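Local coordinates for DNA repair protein RecO (Deinococcus radiodurans, PDB 1U5K) that probably takes part in DNA repair and in recombination by the RecF pathway, and binds a zinc ion, at residues F98-E107 / S137-V146; H163-L171 / E219-G227. All blocks are in the same frame, centred on the assembly; numbering follows the deposited sequence.

Contact 1: residues F98-E107 / S137-V146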
# COMPACT_ATOMS: atom_id res chain seq x y z
N PHE A 98 -4.92 -8.92 -4.45
CA PHE A 98 -4.74 -8.96 -5.89
C PHE A 98 -6.09 -9.08 -6.57
O PHE A 98 -6.39 -8.33 -7.51
CB PHE A 98 -3.86 -10.15 -6.31
CG PHE A 98 -3.80 -10.37 -7.79
CD1 PHE A 98 -2.99 -9.59 -8.61
CD2 PHE A 98 -4.57 -11.36 -8.37
CE1 PHE A 98 -2.95 -9.82 -10.00
CE2 PHE A 98 -4.52 -11.60 -9.74
CZ PHE A 98 -3.73 -10.81 -10.55
N ALA A 99 -6.92 -9.99 -6.09
CA ALA A 99 -8.24 -10.16 -6.71
C ALA A 99 -9.09 -8.89 -6.63
O ALA A 99 -9.74 -8.50 -7.60
CB ALA A 99 -8.98 -11.34 -6.11
N ASP A 100 -9.02 -8.21 -5.49
CA ASP A 100 -9.80 -6.99 -5.28
C ASP A 100 -9.34 -5.89 -6.22
O ASP A 100 -10.15 -5.09 -6.65
CB ASP A 100 -9.66 -6.48 -3.85
CG ASP A 100 -10.70 -5.43 -3.51
OD1 ASP A 100 -11.88 -5.52 -3.89
OD2 ASP A 100 -10.38 -4.42 -2.86
N ALA A 101 -8.04 -5.88 -6.50
CA ALA A 101 -7.45 -4.86 -7.34
C ALA A 101 -7.72 -5.15 -8.81
O ALA A 101 -7.85 -4.22 -9.60
CB ALA A 101 -5.97 -4.82 -7.07
N LEU A 102 -7.82 -6.43 -9.15
CA LEU A 102 -7.86 -6.83 -10.55
C LEU A 102 -9.25 -6.62 -11.15
O LEU A 102 -9.38 -6.20 -12.30
CB LEU A 102 -7.36 -8.26 -10.73
CG LEU A 102 -7.55 -8.88 -12.11
CD1 LEU A 102 -6.61 -8.20 -13.08
CD2 LEU A 102 -7.30 -10.38 -12.11
N PHE A 103 -10.27 -6.94 -10.37
CA PHE A 103 -11.66 -6.88 -10.79
C PHE A 103 -12.29 -5.57 -10.32
O PHE A 103 -12.41 -5.32 -9.12
CB PHE A 103 -12.41 -8.05 -10.17
CG PHE A 103 -12.01 -9.38 -10.72
CD1 PHE A 103 -10.96 -10.10 -10.15
CD2 PHE A 103 -12.65 -9.91 -11.83
CE1 PHE A 103 -10.59 -11.33 -10.70
CE2 PHE A 103 -12.28 -11.14 -12.38
CZ PHE A 103 -11.24 -11.84 -11.81
N GLN A 104 -12.72 -4.74 -11.26
CA GLN A 104 -13.50 -3.54 -10.95
C GLN A 104 -14.94 -3.91 -10.64
O GLN A 104 -15.36 -5.05 -10.88
CB GLN A 104 -13.50 -2.58 -12.15
CG GLN A 104 -12.12 -2.26 -12.67
CD GLN A 104 -11.18 -1.90 -11.53
OE1 GLN A 104 -10.29 -2.67 -11.16
NE2 GLN A 104 -11.38 -0.72 -10.96
N GLU A 105 -15.67 -2.95 -10.08
CA GLU A 105 -17.05 -3.17 -9.65
C GLU A 105 -17.85 -3.69 -10.84
O GLU A 105 -17.67 -3.18 -11.95
CB GLU A 105 -17.67 -1.90 -9.09
N GLY A 106 -18.65 -4.73 -10.63
CA GLY A 106 -19.30 -5.49 -11.69
C GLY A 106 -18.52 -6.57 -12.41
O GLY A 106 -19.09 -7.45 -13.06
N GLU A 107 -17.20 -6.56 -12.37
CA GLU A 107 -16.43 -7.57 -13.09
C GLU A 107 -16.30 -8.93 -12.38
O GLU A 107 -15.86 -9.87 -13.02
CB GLU A 107 -15.04 -7.05 -13.46
CG GLU A 107 -15.04 -5.70 -14.15
CD GLU A 107 -13.68 -5.27 -14.68
OE1 GLU A 107 -12.63 -5.91 -14.39
OE2 GLU A 107 -13.71 -4.25 -15.41
N SER A 137 -3.16 -16.38 -9.83
CA SER A 137 -3.17 -14.98 -10.22
C SER A 137 -3.17 -14.79 -11.75
O SER A 137 -3.99 -14.03 -12.30
CB SER A 137 -2.13 -14.23 -9.36
OG SER A 137 -0.85 -14.43 -9.93
N TYR A 138 -2.38 -15.57 -12.48
CA TYR A 138 -2.39 -15.53 -13.94
C TYR A 138 -3.71 -16.04 -14.52
O TYR A 138 -4.29 -15.45 -15.44
CB TYR A 138 -1.19 -16.26 -14.55
CG TYR A 138 0.06 -15.45 -14.71
CD1 TYR A 138 0.92 -15.25 -13.64
CD2 TYR A 138 0.40 -14.87 -15.94
CE1 TYR A 138 2.06 -14.49 -13.80
CE2 TYR A 138 1.57 -14.14 -16.11
CZ TYR A 138 2.39 -13.94 -15.02
OH TYR A 138 3.57 -13.23 -15.11
N LYS A 139 -4.23 -17.11 -13.93
CA LYS A 139 -5.52 -17.62 -14.34
C LYS A 139 -6.65 -16.62 -14.20
O LYS A 139 -7.50 -16.52 -15.07
CB LYS A 139 -5.89 -18.92 -13.62
CG LYS A 139 -7.01 -19.68 -14.29
CD LYS A 139 -6.57 -20.59 -15.42
CE LYS A 139 -7.78 -21.26 -16.07
NZ LYS A 139 -7.51 -21.75 -17.43
N LEU A 140 -6.64 -15.85 -13.11
CA LEU A 140 -7.67 -14.85 -12.90
C LEU A 140 -7.61 -13.75 -13.97
O LEU A 140 -8.62 -13.12 -14.23
CB LEU A 140 -7.58 -14.22 -11.51
CG LEU A 140 -8.01 -15.08 -10.33
CD1 LEU A 140 -7.38 -14.69 -8.99
CD2 LEU A 140 -9.52 -15.17 -10.24
N LEU A 141 -6.46 -13.48 -14.58
CA LEU A 141 -6.41 -12.55 -15.70
C LEU A 141 -7.41 -12.86 -16.81
O LEU A 141 -7.95 -11.94 -17.44
CB LEU A 141 -5.01 -12.46 -16.29
CG LEU A 141 -3.82 -12.14 -15.38
CD1 LEU A 141 -2.50 -12.22 -16.12
CD2 LEU A 141 -4.02 -10.75 -14.84
N GLY A 142 -7.64 -14.14 -17.07
CA GLY A 142 -8.60 -14.56 -18.07
C GLY A 142 -10.05 -14.26 -17.75
O GLY A 142 -10.89 -14.33 -18.65
N LEU A 143 -10.38 -13.95 -16.50
CA LEU A 143 -11.76 -13.70 -16.14
C LEU A 143 -12.08 -12.23 -15.94
O LEU A 143 -13.21 -11.84 -15.70
CB LEU A 143 -12.10 -14.46 -14.87
CG LEU A 143 -11.92 -15.97 -14.93
CD1 LEU A 143 -12.12 -16.57 -13.54
CD2 LEU A 143 -12.87 -16.59 -15.93
N ALA A 144 -11.05 -11.39 -16.06
CA ALA A 144 -11.16 -10.00 -15.67
C ALA A 144 -11.19 -9.17 -16.94
O ALA A 144 -11.22 -9.72 -18.04
CB ALA A 144 -9.98 -9.66 -14.75
N GLY A 145 -11.15 -7.85 -16.77
CA GLY A 145 -11.24 -6.85 -17.82
C GLY A 145 -10.02 -6.55 -18.68
O GLY A 145 -10.14 -5.98 -19.77
N VAL A 146 -8.83 -6.85 -18.15
CA VAL A 146 -7.60 -6.87 -18.94
C VAL A 146 -7.66 -7.81 -20.14
O VAL A 146 -8.49 -8.74 -20.16
CB VAL A 146 -6.41 -7.28 -18.06
CG1 VAL A 146 -6.33 -6.38 -16.85
CG2 VAL A 146 -6.54 -8.73 -17.63
O HOH W 1 -10.20 -5.29 -14.76
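Leu-102 holds CG anti to its own backbone N (chi1 171°), which sends both methyls from the last turn of helix 86-102 across to the end of helix 129-141; Phe-103, the first residue past that helix, has CG anti to its carbonyl carbon (chi1 -69°), and its ring swings back beside them. Ala-144 CB sits between the two, 3.7 Å from Leu-102 CG and over one face of the Phe-103 ring, 4.0 Å from the centroid in a CH-pi contact. The ring edge meets the backbone, Phe-103 CE2 lying 3.5 Å from Leu-143 O. One turn earlier in each helix, Ser-137 CB lies over one face of the Phe-98 ring, while Leu-140 CD1 and Leu-141 CD2 border its edge. With these short helix ends nearly parallel (20°) and their axes 11.0 Å apart, large side chains fill the interval within this largely helical part of RecO. Cutting Phe-103 back to an alanine is likely to open a gap beside Leu-140 CD2 and leave Ala-144 CB without its aromatic partner. Beside Glu-107 a water donates to Leu-102 O (2.7 Å) and Glu-107 OE1, the latter accepting only weakly from Gly-145 N (3.4 Å). Cohesion therefore rests on buried hydrocarbon and aromatic surface, with a thin, partly water-mediated polar seam at its margin.

Contact 2: residues H163-L171 / E219-G227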
# COMPACT_ATOMS: atom_id res chain seq x y z
N HIS A 163 10.63 -12.02 -25.61
CA HIS A 163 11.37 -11.14 -24.71
C HIS A 163 10.47 -10.33 -23.78
O HIS A 163 9.32 -10.04 -24.12
CB HIS A 163 12.26 -10.17 -25.48
CG HIS A 163 13.28 -10.85 -26.35
ND1 HIS A 163 14.63 -10.62 -26.19
CD2 HIS A 163 13.16 -11.67 -27.42
CE1 HIS A 163 15.30 -11.32 -27.09
NE2 HIS A 163 14.44 -11.96 -27.85
N PRO A 164 11.05 -9.91 -22.65
CA PRO A 164 10.35 -9.05 -21.69
C PRO A 164 9.95 -7.72 -22.31
O PRO A 164 10.66 -7.23 -23.19
CB PRO A 164 11.39 -8.81 -20.59
CG PRO A 164 12.41 -9.86 -20.76
CD PRO A 164 12.43 -10.19 -22.21
N ASP A 165 8.83 -7.17 -21.85
CA ASP A 165 8.27 -5.89 -22.24
C ASP A 165 8.24 -5.02 -20.98
O ASP A 165 7.28 -5.08 -20.23
CB ASP A 165 6.83 -6.13 -22.75
CG ASP A 165 6.09 -4.87 -23.01
OD1 ASP A 165 6.78 -3.82 -23.09
OD2 ASP A 165 4.84 -4.83 -23.14
N PRO A 166 9.29 -4.26 -20.70
CA PRO A 166 9.32 -3.42 -19.49
C PRO A 166 8.31 -2.28 -19.49
O PRO A 166 7.94 -1.84 -18.40
CB PRO A 166 10.78 -2.94 -19.40
CG PRO A 166 11.46 -3.32 -20.65
CD PRO A 166 10.56 -4.24 -21.45
N LEU A 167 7.83 -1.83 -20.64
CA LEU A 167 6.84 -0.74 -20.67
C LEU A 167 5.39 -1.16 -20.47
O LEU A 167 4.64 -0.53 -19.74
CB LEU A 167 7.04 0.08 -21.95
CG LEU A 167 8.49 0.59 -22.01
CD1 LEU A 167 8.80 1.42 -23.26
CD2 LEU A 167 8.89 1.41 -20.77
N GLY A 168 4.98 -2.27 -21.08
CA GLY A 168 3.58 -2.65 -21.08
C GLY A 168 3.30 -3.96 -20.38
O GLY A 168 2.14 -4.32 -20.20
N GLY A 169 4.35 -4.70 -20.02
CA GLY A 169 4.20 -6.00 -19.40
C GLY A 169 3.65 -7.14 -20.24
O GLY A 169 3.16 -8.15 -19.71
N GLN A 170 3.74 -7.00 -21.56
CA GLN A 170 3.38 -8.06 -22.49
C GLN A 170 4.68 -8.76 -22.90
O GLN A 170 5.53 -8.98 -22.04
CB GLN A 170 2.61 -7.42 -23.65
CG GLN A 170 1.29 -6.86 -23.19
CD GLN A 170 0.37 -6.25 -24.23
OE1 GLN A 170 -0.70 -5.81 -23.87
NE2 GLN A 170 0.72 -6.29 -25.51
N LEU A 171 4.90 -8.99 -24.20
CA LEU A 171 6.15 -9.54 -24.72
C LEU A 171 6.61 -8.81 -26.00
O LEU A 171 5.78 -8.33 -26.76
CB LEU A 171 5.95 -11.01 -25.06
CG LEU A 171 5.52 -11.94 -23.91
CD1 LEU A 171 5.10 -13.25 -24.55
CD2 LEU A 171 6.64 -12.16 -22.92
N GLU A 219 3.01 -7.84 -12.39
CA GLU A 219 2.89 -6.52 -11.78
C GLU A 219 2.82 -5.41 -12.83
O GLU A 219 1.96 -4.54 -12.72
CB GLU A 219 4.08 -6.24 -10.85
CG GLU A 219 4.06 -7.02 -9.55
CD GLU A 219 5.23 -6.69 -8.65
OE1 GLU A 219 5.07 -5.85 -7.75
OE2 GLU A 219 6.34 -7.21 -8.83
N LYS A 220 3.70 -5.46 -13.82
CA LYS A 220 3.73 -4.48 -14.89
C LYS A 220 2.44 -4.53 -15.71
O LYS A 220 1.79 -3.50 -15.95
CB LYS A 220 4.93 -4.74 -15.81
CG LYS A 220 5.17 -3.70 -16.90
CD LYS A 220 5.14 -2.26 -16.42
CE LYS A 220 6.32 -1.79 -15.59
NZ LYS A 220 6.22 -0.30 -15.49
N PHE A 221 2.08 -5.72 -16.15
CA PHE A 221 0.87 -5.91 -16.93
C PHE A 221 -0.37 -5.39 -16.21
O PHE A 221 -1.13 -4.62 -16.81
CB PHE A 221 0.70 -7.39 -17.30
CG PHE A 221 -0.51 -7.68 -18.13
CD1 PHE A 221 -0.57 -7.31 -19.46
CD2 PHE A 221 -1.61 -8.29 -17.58
CE1 PHE A 221 -1.68 -7.60 -20.24
CE2 PHE A 221 -2.73 -8.57 -18.35
CZ PHE A 221 -2.76 -8.22 -19.68
N VAL A 222 -0.58 -5.80 -14.96
CA VAL A 222 -1.79 -5.43 -14.24
C VAL A 222 -1.87 -3.91 -14.00
O VAL A 222 -2.92 -3.30 -14.17
CB VAL A 222 -1.99 -6.25 -12.95
CG1 VAL A 222 -3.10 -5.67 -12.10
CG2 VAL A 222 -2.29 -7.72 -13.26
N THR A 223 -0.76 -3.32 -13.60
CA THR A 223 -0.64 -1.90 -13.33
C THR A 223 -0.83 -1.09 -14.61
O THR A 223 -1.43 -0.04 -14.55
CB THR A 223 0.74 -1.60 -12.70
OG1 THR A 223 0.77 -2.14 -11.36
CG2 THR A 223 0.86 -0.11 -12.40
N VAL A 224 -0.34 -1.55 -15.76
CA VAL A 224 -0.59 -0.83 -17.01
C VAL A 224 -2.05 -0.99 -17.45
O VAL A 224 -2.66 -0.03 -17.90
CB VAL A 224 0.38 -1.23 -18.12
CG1 VAL A 224 -0.04 -0.67 -19.48
CG2 VAL A 224 1.77 -0.78 -17.73
N GLN A 225 -2.63 -2.18 -17.31
CA GLN A 225 -3.94 -2.47 -17.86
C GLN A 225 -5.08 -1.98 -16.97
O GLN A 225 -6.14 -1.62 -17.48
CB GLN A 225 -4.13 -3.97 -18.05
CG GLN A 225 -3.25 -4.65 -19.11
CD GLN A 225 -3.87 -4.57 -20.48
OE1 GLN A 225 -5.03 -4.95 -20.66
NE2 GLN A 225 -3.10 -4.06 -21.45
N VAL A 226 -4.89 -1.99 -15.66
CA VAL A 226 -6.00 -1.75 -14.73
C VAL A 226 -5.68 -0.48 -13.96
O VAL A 226 -4.58 -0.36 -13.44
CB VAL A 226 -6.18 -2.88 -13.70
CG1 VAL A 226 -7.28 -2.58 -12.71
CG2 VAL A 226 -6.46 -4.17 -14.41
N GLY A 227 -6.62 0.45 -13.88
CA GLY A 227 -6.44 1.57 -12.96
C GLY A 227 -6.32 1.22 -11.48
O GLY A 227 -6.88 0.24 -11.01
O HOH W 2 -0.26 -3.80 -21.49
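Both carboxylate oxygens of Asp-165 are gripped by backbone N-H groups of its own loop, whose Gly-169 lies against helix 211-225. Asp-165 OD1 takes a bond of 3.1 Å from Gly-168 N, arriving from above the carboxylate plane, and a weak one from Leu-167 N; the bond from the residue three places on makes this an Asx motif. The other oxygen, Asp-165 OD2, accepts from Gln-170 N at 2.9 Å on its anti side, and Gly-169 N closes the turn on Asp-165 O. The loop joins the two short antiparallel strands 163-164 and 171-172 next to the four-cysteine zinc site, the Asp-165 side chain being about 10 Å from the metal.

No direct hydrogen bond crosses to the helix. Gly-169, at positive phi, comes so near Phe-221 (4.1 Å between CA atoms) that any side chain pointing from it would run into the helix backbone at Lys-220 and Phe-221. Lys-220 lies alongside the loop: its CG packs on Gly-169 N and CA, then bends at chi2 and chi3 (48° and 72°) bring CD and CE past Pro-166 O. Val-224 CG2 touches Leu-167 O, and Phe-221 CB lies 3.5 Å from Gly-169 O. The extended Gln-170 chain brings OE1 to the edge of the Phe-221 ring, whose one face is covered by Gln-225 CG; the two amides are turned 46° from each other. Gln-225 OE1 accepts from Ile-147 N, leaving NE2 to face the water between the segments. That water completes the bridge: it donates to Gly-168 O (2.8 Å) and Gln-170 OE1 (3.1 Å) and accepts from Gln-225 NE2 (2.9 Å).

How the contacts relate
Contact 1 is largely buried, its centre about 8 Å from the centre of the chain, whereas contact 2 is a surface contact, its centre about 17 Å out. The first pairs the ends of two helices, 86-102 and 129-141; the second sets a loop of the zinc-bearing region on helix 211-225. Their chemistry follows: aromatic and aliphatic side chains dominate contact 1, while contact 2 relies on close backbone approach at two glycines, the Lys-220 chain and Phe-221, and a bridging water. They share no segment, yet they touch: Val-146 CG1 packs on Val-226 CG2 at 3.3 Å and also on Gln-225 CB, where the C-terminal end of helix 211-225 meets the stretch after helix 129-141.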